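Local coordinates for protein metallo-carboxypeptidase (Pseudomonas aeruginosa, PDB 4A39) that probably cleaves residues from the C-terminal ends of peptides or proteins as a zinc-dependent M14 carboxypeptidase, related to the cytosolic carboxypeptidases of mammals, at residues M185-L197 / W364-S378. Sequence-based numbering, arbitrary orientation.
Sequences MAEWFMEGLIERL and WSGARSKRLGQDVLS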
loop_
_atom_site.group_PDB
_atom_site.type_symbol
_atom_site.label_atom_id
_atom_site.label_comp_id
_atom_site.label_asym_id
_atom_site.label_seq_id
_atom_site.Cartn_x
_atom_site.Cartn_y
_atom_site.Cartn_z
ATOM N N MET A 185 0.190 -3.833 0.903
ATOM C CA MET A 185 1.619 -3.799 0.627
ATOM C C MET A 185 2.162 -2.420 0.990
ATOM O O MET A 185 3.339 -2.272 1.315
ATOM C CB MET A 185 1.889 -4.080 -0.859
ATOM C CG MET A 185 1.101 -3.194 -1.830
ATOM S SD MET A 185 -0.582 -3.775 -2.159
ATOM C CE MET A 185 -0.243 -5.124 -3.318
ATOM N N ALA A 186 1.297 -1.410 0.947
ATOM C CA ALA A 186 1.704 -0.040 1.245
ATOM C C ALA A 186 2.263 0.164 2.655
ATOM O O ALA A 186 3.349 0.727 2.816
ATOM C CB ALA A 186 0.546 0.917 0.992
ATOM N N GLU A 187 1.549 -0.277 3.687
ATOM C CA GLU A 187 2.100 -0.085 5.023
ATOM C C GLU A 187 3.294 -1.019 5.261
ATOM O O GLU A 187 4.168 -0.707 6.068
ATOM C CB GLU A 187 1.028 -0.241 6.116
ATOM C CG GLU A 187 1.597 -0.029 7.522
ATOM C CD GLU A 187 0.607 0.554 8.523
ATOM O OE1 GLU A 187 -0.611 0.307 8.400
ATOM O OE2 GLU A 187 1.063 1.255 9.451
ATOM N N TRP A 188 3.346 -2.157 4.568
ATOM C CA TRP A 188 4.498 -3.045 4.721
ATOM C C TRP A 188 5.727 -2.259 4.259
ATOM O O TRP A 188 6.793 -2.320 4.878
ATOM C CB TRP A 188 4.343 -4.318 3.879
ATOM C CG TRP A 188 3.499 -5.371 4.542
ATOM C CD1 TRP A 188 2.230 -5.748 4.197
ATOM C CD2 TRP A 188 3.866 -6.179 5.666
ATOM N NE1 TRP A 188 1.788 -6.742 5.036
ATOM C CE2 TRP A 188 2.770 -7.025 5.948
ATOM C CE3 TRP A 188 5.016 -6.270 6.464
ATOM C CZ2 TRP A 188 2.786 -7.954 6.996
ATOM C CZ3 TRP A 188 5.034 -7.196 7.509
ATOM C CH2 TRP A 188 3.923 -8.026 7.763
ATOM N N PHE A 189 5.564 -1.517 3.168
ATOM C CA PHE A 189 6.633 -0.679 2.614
ATOM C C PHE A 189 7.101 0.296 3.704
ATOM O O PHE A 189 8.300 0.504 3.902
ATOM C CB PHE A 189 6.088 0.083 1.390
ATOM C CG PHE A 189 7.027 1.125 0.814
ATOM C CD1 PHE A 189 7.171 2.369 1.429
ATOM C CD2 PHE A 189 7.710 0.887 -0.375
ATOM C CE1 PHE A 189 7.976 3.361 0.866
ATOM C CE2 PHE A 189 8.517 1.874 -0.952
ATOM C CZ PHE A 189 8.650 3.115 -0.329
ATOM N N MET A 190 6.148 0.887 4.418
ATOM C CA MET A 190 6.472 1.835 5.479
ATOM C C MET A 190 7.218 1.164 6.632
ATOM O O MET A 190 8.109 1.767 7.230
ATOM C CB MET A 190 5.195 2.498 6.001
ATOM C CG MET A 190 4.411 3.255 4.934
ATOM S SD MET A 190 5.335 4.620 4.169
ATOM C CE MET A 190 5.234 5.861 5.458
ATOM N N GLU A 191 6.859 -0.077 6.953
ATOM C CA GLU A 191 7.540 -0.791 8.033
ATOM C C GLU A 191 9.021 -0.986 7.694
ATOM O O GLU A 191 9.885 -0.852 8.557
ATOM C CB GLU A 191 6.883 -2.155 8.294
ATOM C CG GLU A 191 7.604 -2.981 9.363
ATOM C CD GLU A 191 6.892 -4.276 9.701
ATOM O OE1 GLU A 191 5.705 -4.222 10.083
ATOM O OE2 GLU A 191 7.522 -5.349 9.594
ATOM N N GLY A 192 9.310 -1.298 6.435
ATOM C CA GLY A 192 10.690 -1.490 6.023
ATOM C C GLY A 192 11.473 -0.197 6.117
ATOM O O GLY A 192 12.626 -0.176 6.566
ATOM N N LEU A 193 10.836 0.888 5.689
ATOM C CA LEU A 193 11.448 2.207 5.715
ATOM C C LEU A 193 11.805 2.580 7.156
ATOM O O LEU A 193 12.948 2.938 7.458
ATOM C CB LEU A 193 10.463 3.221 5.111
ATOM C CG LEU A 193 10.893 4.660 4.822
ATOM C CD1 LEU A 193 9.901 5.286 3.844
ATOM C CD2 LEU A 193 10.958 5.458 6.108
ATOM N N ILE A 194 10.833 2.465 8.055
ATOM C CA ILE A 194 11.055 2.811 9.454
ATOM C C ILE A 194 12.061 1.899 10.152
ATOM O O ILE A 194 12.885 2.368 10.937
ATOM C CB ILE A 194 9.713 2.825 10.238
ATOM C CG1 ILE A 194 8.957 4.121 9.941
ATOM C CG2 ILE A 194 9.960 2.731 11.734
ATOM C CD1 ILE A 194 8.544 4.288 8.502
ATOM N N GLU A 195 12.015 0.602 9.869
ATOM C CA GLU A 195 12.949 -0.306 10.514
ATOM C C GLU A 195 14.396 -0.017 10.132
ATOM O O GLU A 195 15.305 -0.276 10.920
ATOM C CB GLU A 195 12.608 -1.760 10.193
ATOM C CG GLU A 195 11.237 -2.174 10.681
ATOM C CD GLU A 195 11.078 -3.677 10.783
ATOM O OE1 GLU A 195 11.688 -4.401 9.967
ATOM O OE2 GLU A 195 10.330 -4.130 11.675
ATOM N N ARG A 196 14.620 0.515 8.933
ATOM C CA ARG A 196 15.987 0.821 8.521
ATOM C C ARG A 196 16.586 1.918 9.394
ATOM O O ARG A 196 17.804 1.972 9.589
ATOM C CB ARG A 196 16.049 1.252 7.051
ATOM C CG ARG A 196 17.453 1.696 6.654
ATOM C CD ARG A 196 17.648 1.890 5.164
ATOM N NE ARG A 196 19.008 2.351 4.896
ATOM C CZ ARG A 196 19.513 2.574 3.688
ATOM N NH1 ARG A 196 18.775 2.375 2.604
ATOM N NH2 ARG A 196 20.764 2.995 3.564
ATOM N N LEU A 197 15.730 2.787 9.921
ATOM C CA LEU A 197 16.172 3.888 10.778
ATOM C C LEU A 197 16.812 3.408 12.083
ATOM O O LEU A 197 17.522 4.165 12.749
ATOM C CB LEU A 197 14.991 4.809 11.099
ATOM C CG LEU A 197 14.643 5.905 10.090
ATOM C CD1 LEU A 197 15.726 6.972 10.110
ATOM C CD2 LEU A 197 14.489 5.314 8.707
ATOM N N TRP A 364 4.570 -11.292 -4.764
ATOM C CA TRP A 364 5.033 -10.091 -4.072
ATOM C C TRP A 364 4.572 -10.294 -2.630
ATOM O O TRP A 364 3.480 -10.826 -2.387
ATOM C CB TRP A 364 4.426 -8.823 -4.682
ATOM C CG TRP A 364 5.070 -7.566 -4.160
ATOM C CD1 TRP A 364 4.504 -6.638 -3.335
ATOM C CD2 TRP A 364 6.418 -7.128 -4.391
ATOM N NE1 TRP A 364 5.414 -5.653 -3.034
ATOM C CE2 TRP A 364 6.596 -5.927 -3.669
ATOM C CE3 TRP A 364 7.493 -7.637 -5.137
ATOM C CZ2 TRP A 364 7.810 -5.219 -3.669
ATOM C CZ3 TRP A 364 8.700 -6.934 -5.140
ATOM C CH2 TRP A 364 8.845 -5.736 -4.408
ATOM N N SER A 365 5.398 -9.861 -1.684
ATOM C CA SER A 365 5.135 -10.076 -0.266
ATOM C C SER A 365 5.394 -8.880 0.638
ATOM O O SER A 365 5.904 -7.849 0.208
ATOM C CB SER A 365 6.040 -11.199 0.208
ATOM O OG SER A 365 7.389 -10.768 0.083
ATOM N N GLY A 366 5.064 -9.052 1.914
ATOM C CA GLY A 366 5.309 -7.998 2.875
ATOM C C GLY A 366 6.805 -7.761 2.981
ATOM O O GLY A 366 7.254 -6.619 3.054
ATOM N N ALA A 367 7.585 -8.840 2.973
ATOM C CA ALA A 367 9.039 -8.724 3.083
ATOM C C ALA A 367 9.664 -7.968 1.914
ATOM O O ALA A 367 10.559 -7.140 2.111
ATOM C CB ALA A 367 9.667 -10.109 3.205
ATOM N N ARG A 368 9.202 -8.247 0.698
ATOM C CA ARG A 368 9.742 -7.560 -0.469
ATOM C C ARG A 368 9.292 -6.096 -0.471
ATOM O O ARG A 368 10.006 -5.225 -0.963
ATOM C CB ARG A 368 9.321 -8.282 -1.753
ATOM C CG ARG A 368 9.979 -9.657 -1.881
ATOM C CD ARG A 368 9.391 -10.489 -3.009
ATOM N NE ARG A 368 9.910 -10.125 -4.323
ATOM C CZ ARG A 368 9.497 -10.685 -5.455
ATOM N NH1 ARG A 368 8.560 -11.624 -5.420
ATOM N NH2 ARG A 368 10.027 -10.319 -6.619
ATOM N N SER A 369 8.119 -5.829 0.097
ATOM C CA SER A 369 7.605 -4.464 0.190
ATOM C C SER A 369 8.503 -3.682 1.150
ATOM O O SER A 369 8.870 -2.538 0.885
ATOM C CB SER A 369 6.165 -4.476 0.710
ATOM O OG SER A 369 5.309 -5.169 -0.188
ATOM N N LYS A 370 8.852 -4.316 2.266
ATOM C CA LYS A 370 9.732 -3.708 3.261
ATOM C C LYS A 370 11.077 -3.373 2.626
ATOM O O LYS A 370 11.637 -2.307 2.864
ATOM C CB LYS A 370 9.950 -4.669 4.438
ATOM C CG LYS A 370 8.722 -4.851 5.324
ATOM C CD LYS A 370 8.966 -5.821 6.473
ATOM C CE LYS A 370 10.015 -5.303 7.439
ATOM N NZ LYS A 370 10.096 -6.195 8.632
ATOM N N ARG A 371 11.588 -4.288 1.808
ATOM C CA ARG A 371 12.879 -4.089 1.154
ATOM C C ARG A 371 12.831 -2.917 0.181
ATOM O O ARG A 371 13.776 -2.128 0.096
ATOM C CB ARG A 371 13.303 -5.365 0.411
ATOM C CG ARG A 371 14.807 -5.478 0.183
ATOM C CD ARG A 371 15.173 -5.643 -1.287
ATOM N NE ARG A 371 14.512 -6.779 -1.932
ATOM C CZ ARG A 371 14.686 -8.054 -1.594
ATOM N NH1 ARG A 371 15.506 -8.380 -0.604
ATOM N NH2 ARG A 371 14.032 -9.007 -2.252
ATOM N N LEU A 372 11.732 -2.797 -0.561
ATOM C CA LEU A 372 11.601 -1.697 -1.508
ATOM C C LEU A 372 11.637 -0.375 -0.743
ATOM O O LEU A 372 12.206 0.614 -1.216
ATOM C CB LEU A 372 10.297 -1.815 -2.305
ATOM C CG LEU A 372 10.077 -0.742 -3.379
ATOM C CD1 LEU A 372 11.098 -0.894 -4.501
ATOM C CD2 LEU A 372 8.664 -0.876 -3.935
ATOM N N GLY A 373 11.040 -0.362 0.446
ATOM C CA GLY A 373 11.043 0.850 1.248
ATOM C C GLY A 373 12.466 1.244 1.597
ATOM O O GLY A 373 12.831 2.423 1.576
ATOM N N GLN A 374 13.283 0.250 1.918
ATOM C CA GLN A 374 14.668 0.515 2.266
ATOM C C GLN A 374 15.477 0.956 1.045
ATOM O O GLN A 374 16.364 1.805 1.161
ATOM C CB GLN A 374 15.283 -0.729 2.909
ATOM C CG GLN A 374 14.587 -1.111 4.209
ATOM C CD GLN A 374 15.188 -2.333 4.867
ATOM O OE1 GLN A 374 15.217 -3.415 4.283
ATOM N NE2 GLN A 374 15.668 -2.168 6.095
ATOM N N ASP A 375 15.171 0.400 -0.126
ATOM C CA ASP A 375 15.904 0.777 -1.329
ATOM C C ASP A 375 15.510 2.177 -1.782
ATOM O O ASP A 375 16.306 2.886 -2.399
ATOM C CB ASP A 375 15.680 -0.239 -2.455
ATOM C CG ASP A 375 16.325 -1.584 -2.162
ATOM O OD1 ASP A 375 17.385 -1.604 -1.494
ATOM O OD2 ASP A 375 15.791 -2.618 -2.611
ATOM N N VAL A 376 14.281 2.576 -1.477
ATOM C CA VAL A 376 13.832 3.915 -1.830
ATOM C C VAL A 376 14.635 4.916 -0.996
ATOM O O VAL A 376 15.011 5.983 -1.482
ATOM C CB VAL A 376 12.318 4.091 -1.559
ATOM C CG1 VAL A 376 11.956 5.571 -1.534
ATOM C CG2 VAL A 376 11.514 3.387 -2.648
ATOM N N LEU A 377 14.903 4.572 0.260
ATOM C CA LEU A 377 15.680 5.455 1.121
ATOM C C LEU A 377 17.072 5.640 0.529
ATOM O O LEU A 377 17.616 6.741 0.554
ATOM C CB LEU A 377 15.776 4.890 2.542
ATOM C CG LEU A 377 14.528 5.081 3.410
ATOM C CD1 LEU A 377 14.724 4.416 4.764
ATOM C CD2 LEU A 377 14.261 6.568 3.585
ATOM N N SER A 378 17.640 4.563 -0.010
ATOM C CA SER A 378 18.962 4.641 -0.625
ATOM C C SER A 378 18.917 5.591 -1.817
ATOM O O SER A 378 19.844 6.373 -2.035
ATOM C CB SER A 378 19.429 3.260 -1.095
ATOM O OG SER A 378 19.781 2.434 0.000
#
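Lys370 runs from helix 366-383 across helix 185-196 and ends between two glutamates. Its CB lies 3.6 Å from Gly192 CA. Its CG packs on the carbonyl oxygen of Trp188, and its CD comes to the edge of the Trp188 indole at CE3. The bend at chi3 (64°) turns CE and NZ toward the carboxylates. There NZ makes two salt bridges. It bonds Glu191 OE2 at 2.9 Å, on that oxygen's anti lone pair. It meets Glu195 OE1 at 2.7 Å from above the carboxylate plane. The other oxygen of Glu191 is held by Tyr126 and Arg130. Lys370 is thus a knob among Trp188, Glu191, Gly192 and Glu195.

The two helices cross at -52° and pack on the mixed sheet of the zinc-carboxypeptidase domain. Leu193 and Leu377 touch strand 212-217; Phe189 and Leu372 touch Met349 of strand 343-350. The axes approach to 6.4 Å because Gly192 and Gly373 carry no CB where the backbones meet. Gly192 CA points its hydrogen at Lys370 O. Gly366 CA makes a CH-pi contact over one face of the Trp188 indole. Phe189 is the knob of the other helix. With CG anti to the backbone N, its ring reaches in among Ser369, Leu372, Gly373 and Val376. Gly373 CA lies over one ring face, 3.6 Å from the centroid. Val376 CG2 meets the ring edge at CZ. Near the zinc site, Met185 CB touches Ser369 OG. At the far end the extended Arg196 passes Leu377. Its NH1 bonds Ser378 OG in the guanidinium plane (2.8 Å, 166°) and, weakly, Gln374 O. Asp202 and Glu204 pair with its other nitrogens, and Glu204 also bonds Ser378 OG.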